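Local coordinates for protein CurB (Lyngbya majuscula, PDB 5KP7) that is probably an acyl carrier protein that holds its cargo on a covalently attached 4'-phosphopantetheine arm, at residues I34-R39 with M74-L79. Residues are numbered along the deposited sequence; the frame is centred on the assembly and turned at random.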
loop_
_atom_site.group_PDB
_atom_site.type_symbol
_atom_site.label_atom_id
_atom_site.label_comp_id
_atom_site.label_asym_id
_atom_site.label_seq_id
_atom_site.Cartn_x
_atom_site.Cartn_y
_atom_site.Cartn_z
ATOM N N ILE B 34 18.456 -20.376 -17.160
ATOM C CA ILE B 34 17.304 -20.350 -16.235
ATOM C C ILE B 34 17.495 -21.405 -15.145
ATOM O O ILE B 34 17.227 -21.142 -13.981
ATOM C CB ILE B 34 15.956 -20.555 -16.976
ATOM C CG1 ILE B 34 15.657 -19.341 -17.852
ATOM C CG2 ILE B 34 14.809 -20.840 -16.003
ATOM C CD1 ILE B 34 14.543 -19.573 -18.850
ATOM N N LYS B 35 17.981 -22.589 -15.515
ATOM C CA LYS B 35 18.246 -23.644 -14.518
ATOM C C LYS B 35 19.325 -23.246 -13.516
ATOM O O LYS B 35 19.215 -23.563 -12.331
ATOM C CB LYS B 35 18.618 -24.956 -15.193
ATOM C CG LYS B 35 17.444 -25.651 -15.865
ATOM C CD LYS B 35 17.942 -26.794 -16.737
ATOM C CE LYS B 35 16.801 -27.623 -17.280
ATOM N NZ LYS B 35 17.332 -28.868 -17.908
ATOM N N LYS B 36 20.342 -22.529 -13.985
ATOM C CA LYS B 36 21.445 -22.106 -13.128
ATOM C C LYS B 36 20.994 -21.171 -12.013
ATOM O O LYS B 36 21.298 -21.413 -10.840
ATOM C CB LYS B 36 22.542 -21.420 -13.949
ATOM C CG LYS B 36 23.809 -21.131 -13.148
ATOM C CD LYS B 36 24.372 -19.749 -13.425
ATOM C CE LYS B 36 24.994 -19.661 -14.806
ATOM N NZ LYS B 36 25.206 -18.241 -15.203
ATOM N N TYR B 37 20.275 -20.105 -12.377
ATOM C CA TYR B 37 19.829 -19.131 -11.370
ATOM C C TYR B 37 18.715 -19.689 -10.487
ATOM O O TYR B 37 18.650 -19.352 -9.304
ATOM C CB TYR B 37 19.451 -17.805 -12.014
ATOM C CG TYR B 37 20.621 -17.085 -12.645
ATOM C CD1 TYR B 37 21.691 -16.634 -11.874
ATOM C CD2 TYR B 37 20.662 -16.854 -14.020
ATOM C CE1 TYR B 37 22.772 -15.979 -12.452
ATOM C CE2 TYR B 37 21.736 -16.202 -14.606
ATOM C CZ TYR B 37 22.786 -15.768 -13.823
ATOM O OH TYR B 37 23.835 -15.115 -14.423
ATOM N N THR B 38 17.897 -20.588 -11.034
ATOM C CA THR B 38 16.911 -21.336 -10.245
ATOM C C THR B 38 17.596 -22.120 -9.111
ATOM O O THR B 38 17.212 -22.023 -7.948
ATOM C CB THR B 38 16.064 -22.273 -11.136
ATOM O OG1 THR B 38 15.342 -21.503 -12.112
ATOM C CG2 THR B 38 15.075 -23.075 -10.303
ATOM N N ARG B 39 18.625 -22.890 -9.457
ATOM C CA ARG B 39 19.422 -23.597 -8.444
ATOM C C ARG B 39 20.170 -22.653 -7.498
ATOM O O ARG B 39 20.331 -22.960 -6.326
ATOM C CB ARG B 39 20.407 -24.573 -9.111
ATOM C CG ARG B 39 19.698 -25.734 -9.769
ATOM C CD ARG B 39 20.662 -26.708 -10.432
ATOM N NE ARG B 39 19.930 -27.855 -10.990
ATOM C CZ ARG B 39 19.866 -28.206 -12.278
ATOM N NH1 ARG B 39 20.510 -27.526 -13.227
ATOM N NH2 ARG B 39 19.146 -29.274 -12.626
ATOM N N MET B 74 17.837 -11.852 -17.426
ATOM C CA MET B 74 17.871 -10.624 -18.241
ATOM C C MET B 74 19.254 -9.983 -18.215
ATOM O O MET B 74 19.816 -9.657 -19.282
ATOM C CB MET B 74 16.835 -9.592 -17.753
ATOM C CG MET B 74 15.408 -9.948 -18.095
ATOM S SD MET B 74 14.245 -8.773 -17.347
ATOM C CE MET B 74 14.380 -7.406 -18.494
ATOM N N GLU B 75 19.816 -9.864 -17.007
ATOM C CA GLU B 75 21.142 -9.271 -16.803
ATOM C C GLU B 75 22.276 -10.115 -17.423
ATOM O O GLU B 75 23.184 -9.568 -18.048
ATOM C CB GLU B 75 21.401 -9.060 -15.311
ATOM C CG GLU B 75 22.655 -8.243 -15.021
ATOM C CD GLU B 75 23.015 -8.204 -13.548
ATOM O OE1 GLU B 75 22.101 -8.248 -12.701
ATOM O OE2 GLU B 75 24.222 -8.115 -13.244
ATOM N N ASP B 76 22.211 -11.437 -17.245
ATOM C CA ASP B 76 23.160 -12.393 -17.878
ATOM C C ASP B 76 23.190 -12.213 -19.403
ATOM O O ASP B 76 24.270 -12.230 -20.012
ATOM C CB ASP B 76 22.761 -13.834 -17.485
ATOM C CG ASP B 76 23.709 -14.905 -18.008
ATOM O OD1 ASP B 76 23.877 -15.027 -19.236
ATOM O OD2 ASP B 76 24.234 -15.681 -17.186
ATOM N N LEU B 77 22.013 -12.030 -20.003
ATOM C CA LEU B 77 21.859 -11.871 -21.444
ATOM C C LEU B 77 21.955 -10.425 -21.933
ATOM O O LEU B 77 21.776 -10.184 -23.132
ATOM C CB LEU B 77 20.515 -12.464 -21.905
ATOM C CG LEU B 77 20.266 -13.945 -21.615
ATOM C CD1 LEU B 77 18.829 -14.326 -21.962
ATOM C CD2 LEU B 77 21.257 -14.826 -22.359
ATOM N N SER B 78 22.241 -9.473 -21.038
ATOM C CA SER B 78 22.228 -8.037 -21.367
ATOM C C SER B 78 20.965 -7.607 -22.110
ATOM O O SER B 78 21.020 -6.847 -23.079
ATOM C CB SER B 78 23.473 -7.659 -22.168
ATOM O OG SER B 78 24.630 -7.965 -21.424
ATOM N N LEU B 79 19.823 -8.109 -21.645
ATOM C CA LEU B 79 18.556 -7.838 -22.293
ATOM C C LEU B 79 17.909 -6.698 -21.531
ATOM O O LEU B 79 17.338 -6.905 -20.454
ATOM C CB LEU B 79 17.691 -9.097 -22.297
ATOM C CG LEU B 79 16.405 -9.026 -23.119
ATOM C CD1 LEU B 79 16.685 -8.823 -24.607
ATOM C CD2 LEU B 79 15.555 -10.268 -22.873
#
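OD2 of D76 is shared by two side chains of a single helical turn, a worked example of how one carboxylate oxygen can tie two helices together at a surface. The shorter bond comes from Y37, whose hydroxyl donates to it, with OH and OD2 2.8 Å apart. The second grip is a salt bridge from K36, a longer one, with NZ 3.4 Å from OD2. The phenol approaches on the anti lone pair of OD2, the one turned away from the other carboxylate oxygen, and OD2 in turn lies at the edge of the ring, near its plane. Ring and carboxylate are turned steeply against each other, 78° between their planes, so the two meet through the hydroxyl without stacking. Beside the bond, CB of D76 comes within 3.9 Å of CE2 of Y37, a modest apolar touch.

K36 reaches the same oxygen by folding over its neighbour. Its CG lies anti to the backbone N (chi1 -172°), and a bend at chi2 lays CD over the centre of one face of the Y37 ring, 4.2 Å above its plane; a second bend at chi3 then turns CE and NZ toward D76. The K36 and D76 side chains cross at about a right angle. The ammonium group probably favours the ionised carboxylate, and a negative OD2 would in turn strengthen the phenol's bond.

Immediately beyond D76, helix 63-76 ends in a Schellman motif: S78 has positive phi, N of L79 bonds back to O of M74, and N of S78 to O of E75. Y37 also touches M72 and V73 of helix 63-76, while the buried I34 packs on V73 and on L95 of helix 92-102. The polar trio thus borders the seam where helix 27-41 lies against the later part of helix 63-76, the helix that begins at the phosphopantetheine-bearing S63.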